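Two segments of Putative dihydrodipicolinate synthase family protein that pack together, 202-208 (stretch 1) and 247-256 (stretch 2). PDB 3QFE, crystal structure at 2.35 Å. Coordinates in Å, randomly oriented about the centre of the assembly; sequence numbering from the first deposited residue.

Stretch 1 202-208: QSDFLIG
Stretch 2 (247-256) LHRKAALAES

The contact hangs on one imidazole, and its sole hydrogen bond is weak: NE2 of His-248 donates to the backbone O of Ser-203 at 2.8 Å, but the N-H...O angle is only 128°. That carbonyl also accepts from the N of Leu-206 at 3.1 Å, so the histidine reads a turn of backbone rather than a side chain.

Stretch 2 enters already helical at Leu-247, continuing a helix begun earlier in the chain, and the i to i+4 bonds run on through its middle, such as Ala-252 N to His-248 O at 2.8 Å. Stretch 1 enters extended at Gln-202 (phi/psi -116/124), takes helical angles from Ser-203, and is helix by Leu-206 to Gly-208. The register runs antiparallel: the CA of Asp-204 lies 5.5 Å from the CA of Ala-252, and the CA of Ile-207 lies 7.6 Å from the CA of His-248.

The side chains of stretch 2 that make contact come from His-248, Ala-252 and Glu-255, at spacings of four and three residues; Ala-251 also points toward stretch 1 but stays out of contact. His-248, buried and pointing toward stretch 1, uses chi1 t (-174°) and chi2 -161° to extend its ring into the turn. The CA of Asp-204 meets the ring edge, 3.6 Å from His-248 NE2, while His-248 CE1 comes within 3.3 Å of Ile-207 N and 3.4 Å of Ile-207 CB. Small Ala-252 suits the close backbone approach, its CB 4.4 Å from the CB of Asp-204. Glu-255 is extended, chi1 and chi2 both t and chi3 near -2°, bringing OE1 to 3.3 Å from the CB of Ser-203.

Ser-203 points toward the helix with chi1 t, yet its buried OG finds no polar partner; its small side chain fits the site, and its carbonyl does the bonding. Gln-202, Asp-204, Phe-205 and Ile-207 are modelled only to CB. The two stretches together bury 269 Å², of which His-248 contributes the largest share, 89 Å².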

# COMPACT_ATOMS: atom_id res chain seq x y z
N GLN A 202 -4.05 6.14 5.80
CA GLN A 202 -4.82 7.28 5.34
C GLN A 202 -3.89 8.47 5.13
O GLN A 202 -3.15 8.85 6.04
CB GLN A 202 -5.94 7.62 6.34
N SER A 203 -3.93 9.02 3.91
CA SER A 203 -3.26 10.29 3.57
C SER A 203 -3.83 11.44 4.43
O SER A 203 -3.07 12.25 4.96
CB SER A 203 -3.40 10.59 2.06
OG SER A 203 -2.87 11.87 1.70
N ASP A 204 -5.16 11.46 4.57
CA ASP A 204 -5.87 12.42 5.44
C ASP A 204 -5.55 12.27 6.96
O ASP A 204 -5.97 13.11 7.77
CB ASP A 204 -7.39 12.33 5.21
N PHE A 205 -4.85 11.20 7.34
CA PHE A 205 -4.44 11.03 8.73
C PHE A 205 -3.04 11.60 8.94
O PHE A 205 -2.70 12.03 10.06
CB PHE A 205 -4.47 9.55 9.14
N LEU A 206 -2.26 11.61 7.85
CA LEU A 206 -0.81 11.87 7.85
C LEU A 206 -0.35 13.22 8.45
O LEU A 206 0.76 13.31 8.98
CB LEU A 206 -0.22 11.66 6.44
CG LEU A 206 1.14 12.24 6.02
CD1 LEU A 206 2.31 11.58 6.76
CD2 LEU A 206 1.34 12.12 4.51
N ILE A 207 -1.20 14.25 8.36
CA ILE A 207 -0.95 15.51 9.07
C ILE A 207 -0.53 15.15 10.49
O ILE A 207 0.65 15.24 10.83
CB ILE A 207 -2.21 16.42 9.12
N GLY A 208 -1.52 14.71 11.27
CA GLY A 208 -1.31 14.25 12.64
C GLY A 208 -0.52 12.95 12.69
O GLY A 208 0.25 12.73 13.63
N LEU A 247 -1.09 22.16 0.96
CA LEU A 247 -1.11 21.15 -0.11
C LEU A 247 -1.86 19.87 0.32
O LEU A 247 -2.64 19.28 -0.45
CB LEU A 247 0.31 20.82 -0.55
CG LEU A 247 0.49 19.94 -1.81
CD1 LEU A 247 0.07 20.70 -3.07
CD2 LEU A 247 1.94 19.45 -1.93
N HIS A 248 -1.62 19.47 1.57
CA HIS A 248 -2.32 18.35 2.18
C HIS A 248 -3.83 18.53 2.11
O HIS A 248 -4.57 17.61 1.77
CB HIS A 248 -1.85 18.12 3.61
CG HIS A 248 -2.42 16.89 4.25
ND1 HIS A 248 -2.45 16.71 5.61
CD2 HIS A 248 -3.02 15.80 3.71
CE1 HIS A 248 -3.02 15.55 5.89
NE2 HIS A 248 -3.38 14.98 4.75
N ARG A 249 -4.27 19.74 2.42
CA ARG A 249 -5.68 20.10 2.37
C ARG A 249 -6.28 19.82 0.98
O ARG A 249 -7.26 19.11 0.85
CB ARG A 249 -5.82 21.57 2.70
CG ARG A 249 -6.78 21.89 3.77
CD ARG A 249 -6.95 23.39 3.78
NE ARG A 249 -7.01 23.95 5.13
CZ ARG A 249 -6.04 24.67 5.69
NH1 ARG A 249 -4.90 24.93 5.03
NH2 ARG A 249 -6.21 25.15 6.92
N LYS A 250 -5.66 20.41 -0.04
CA LYS A 250 -6.07 20.20 -1.43
C LYS A 250 -6.13 18.72 -1.82
O LYS A 250 -7.07 18.30 -2.49
CB LYS A 250 -5.12 20.93 -2.38
CG LYS A 250 -5.20 22.43 -2.23
CD LYS A 250 -4.53 23.12 -3.39
CE LYS A 250 -4.77 24.61 -3.39
NZ LYS A 250 -3.82 25.30 -2.47
N ALA A 251 -5.14 17.96 -1.37
CA ALA A 251 -5.03 16.55 -1.70
C ALA A 251 -6.10 15.74 -0.97
O ALA A 251 -6.66 14.80 -1.53
CB ALA A 251 -3.64 16.02 -1.40
N ALA A 252 -6.38 16.10 0.28
CA ALA A 252 -7.41 15.40 1.05
C ALA A 252 -8.78 15.62 0.43
O ALA A 252 -9.60 14.71 0.37
CB ALA A 252 -7.38 15.83 2.50
N LEU A 253 -9.02 16.85 -0.04
CA LEU A 253 -10.23 17.21 -0.78
C LEU A 253 -10.40 16.34 -2.02
O LEU A 253 -11.49 15.82 -2.27
CB LEU A 253 -10.12 18.67 -1.22
CG LEU A 253 -11.27 19.64 -1.04
CD1 LEU A 253 -11.87 19.53 0.34
CD2 LEU A 253 -10.75 21.05 -1.29
N ALA A 254 -9.33 16.18 -2.78
CA ALA A 254 -9.35 15.42 -4.02
C ALA A 254 -9.53 13.92 -3.79
O ALA A 254 -10.05 13.22 -4.65
CB ALA A 254 -8.09 15.69 -4.82
N GLU A 255 -9.12 13.45 -2.62
CA GLU A 255 -9.22 12.04 -2.28
C GLU A 255 -10.65 11.52 -2.01
O GLU A 255 -10.88 10.31 -2.01
CB GLU A 255 -8.29 11.70 -1.11
CG GLU A 255 -7.90 10.22 -1.09
CD GLU A 255 -6.89 9.87 -0.02
OE1 GLU A 255 -6.46 10.78 0.73
OE2 GLU A 255 -6.54 8.66 0.07
N SER A 256 -11.60 12.43 -1.77
CA SER A 256 -13.04 12.12 -1.60
C SER A 256 -13.53 10.74 -2.12
O SER A 256 -13.82 9.85 -1.31
CB SER A 256 -13.89 13.28 -2.14
OG SER A 256 -15.27 12.94 -2.20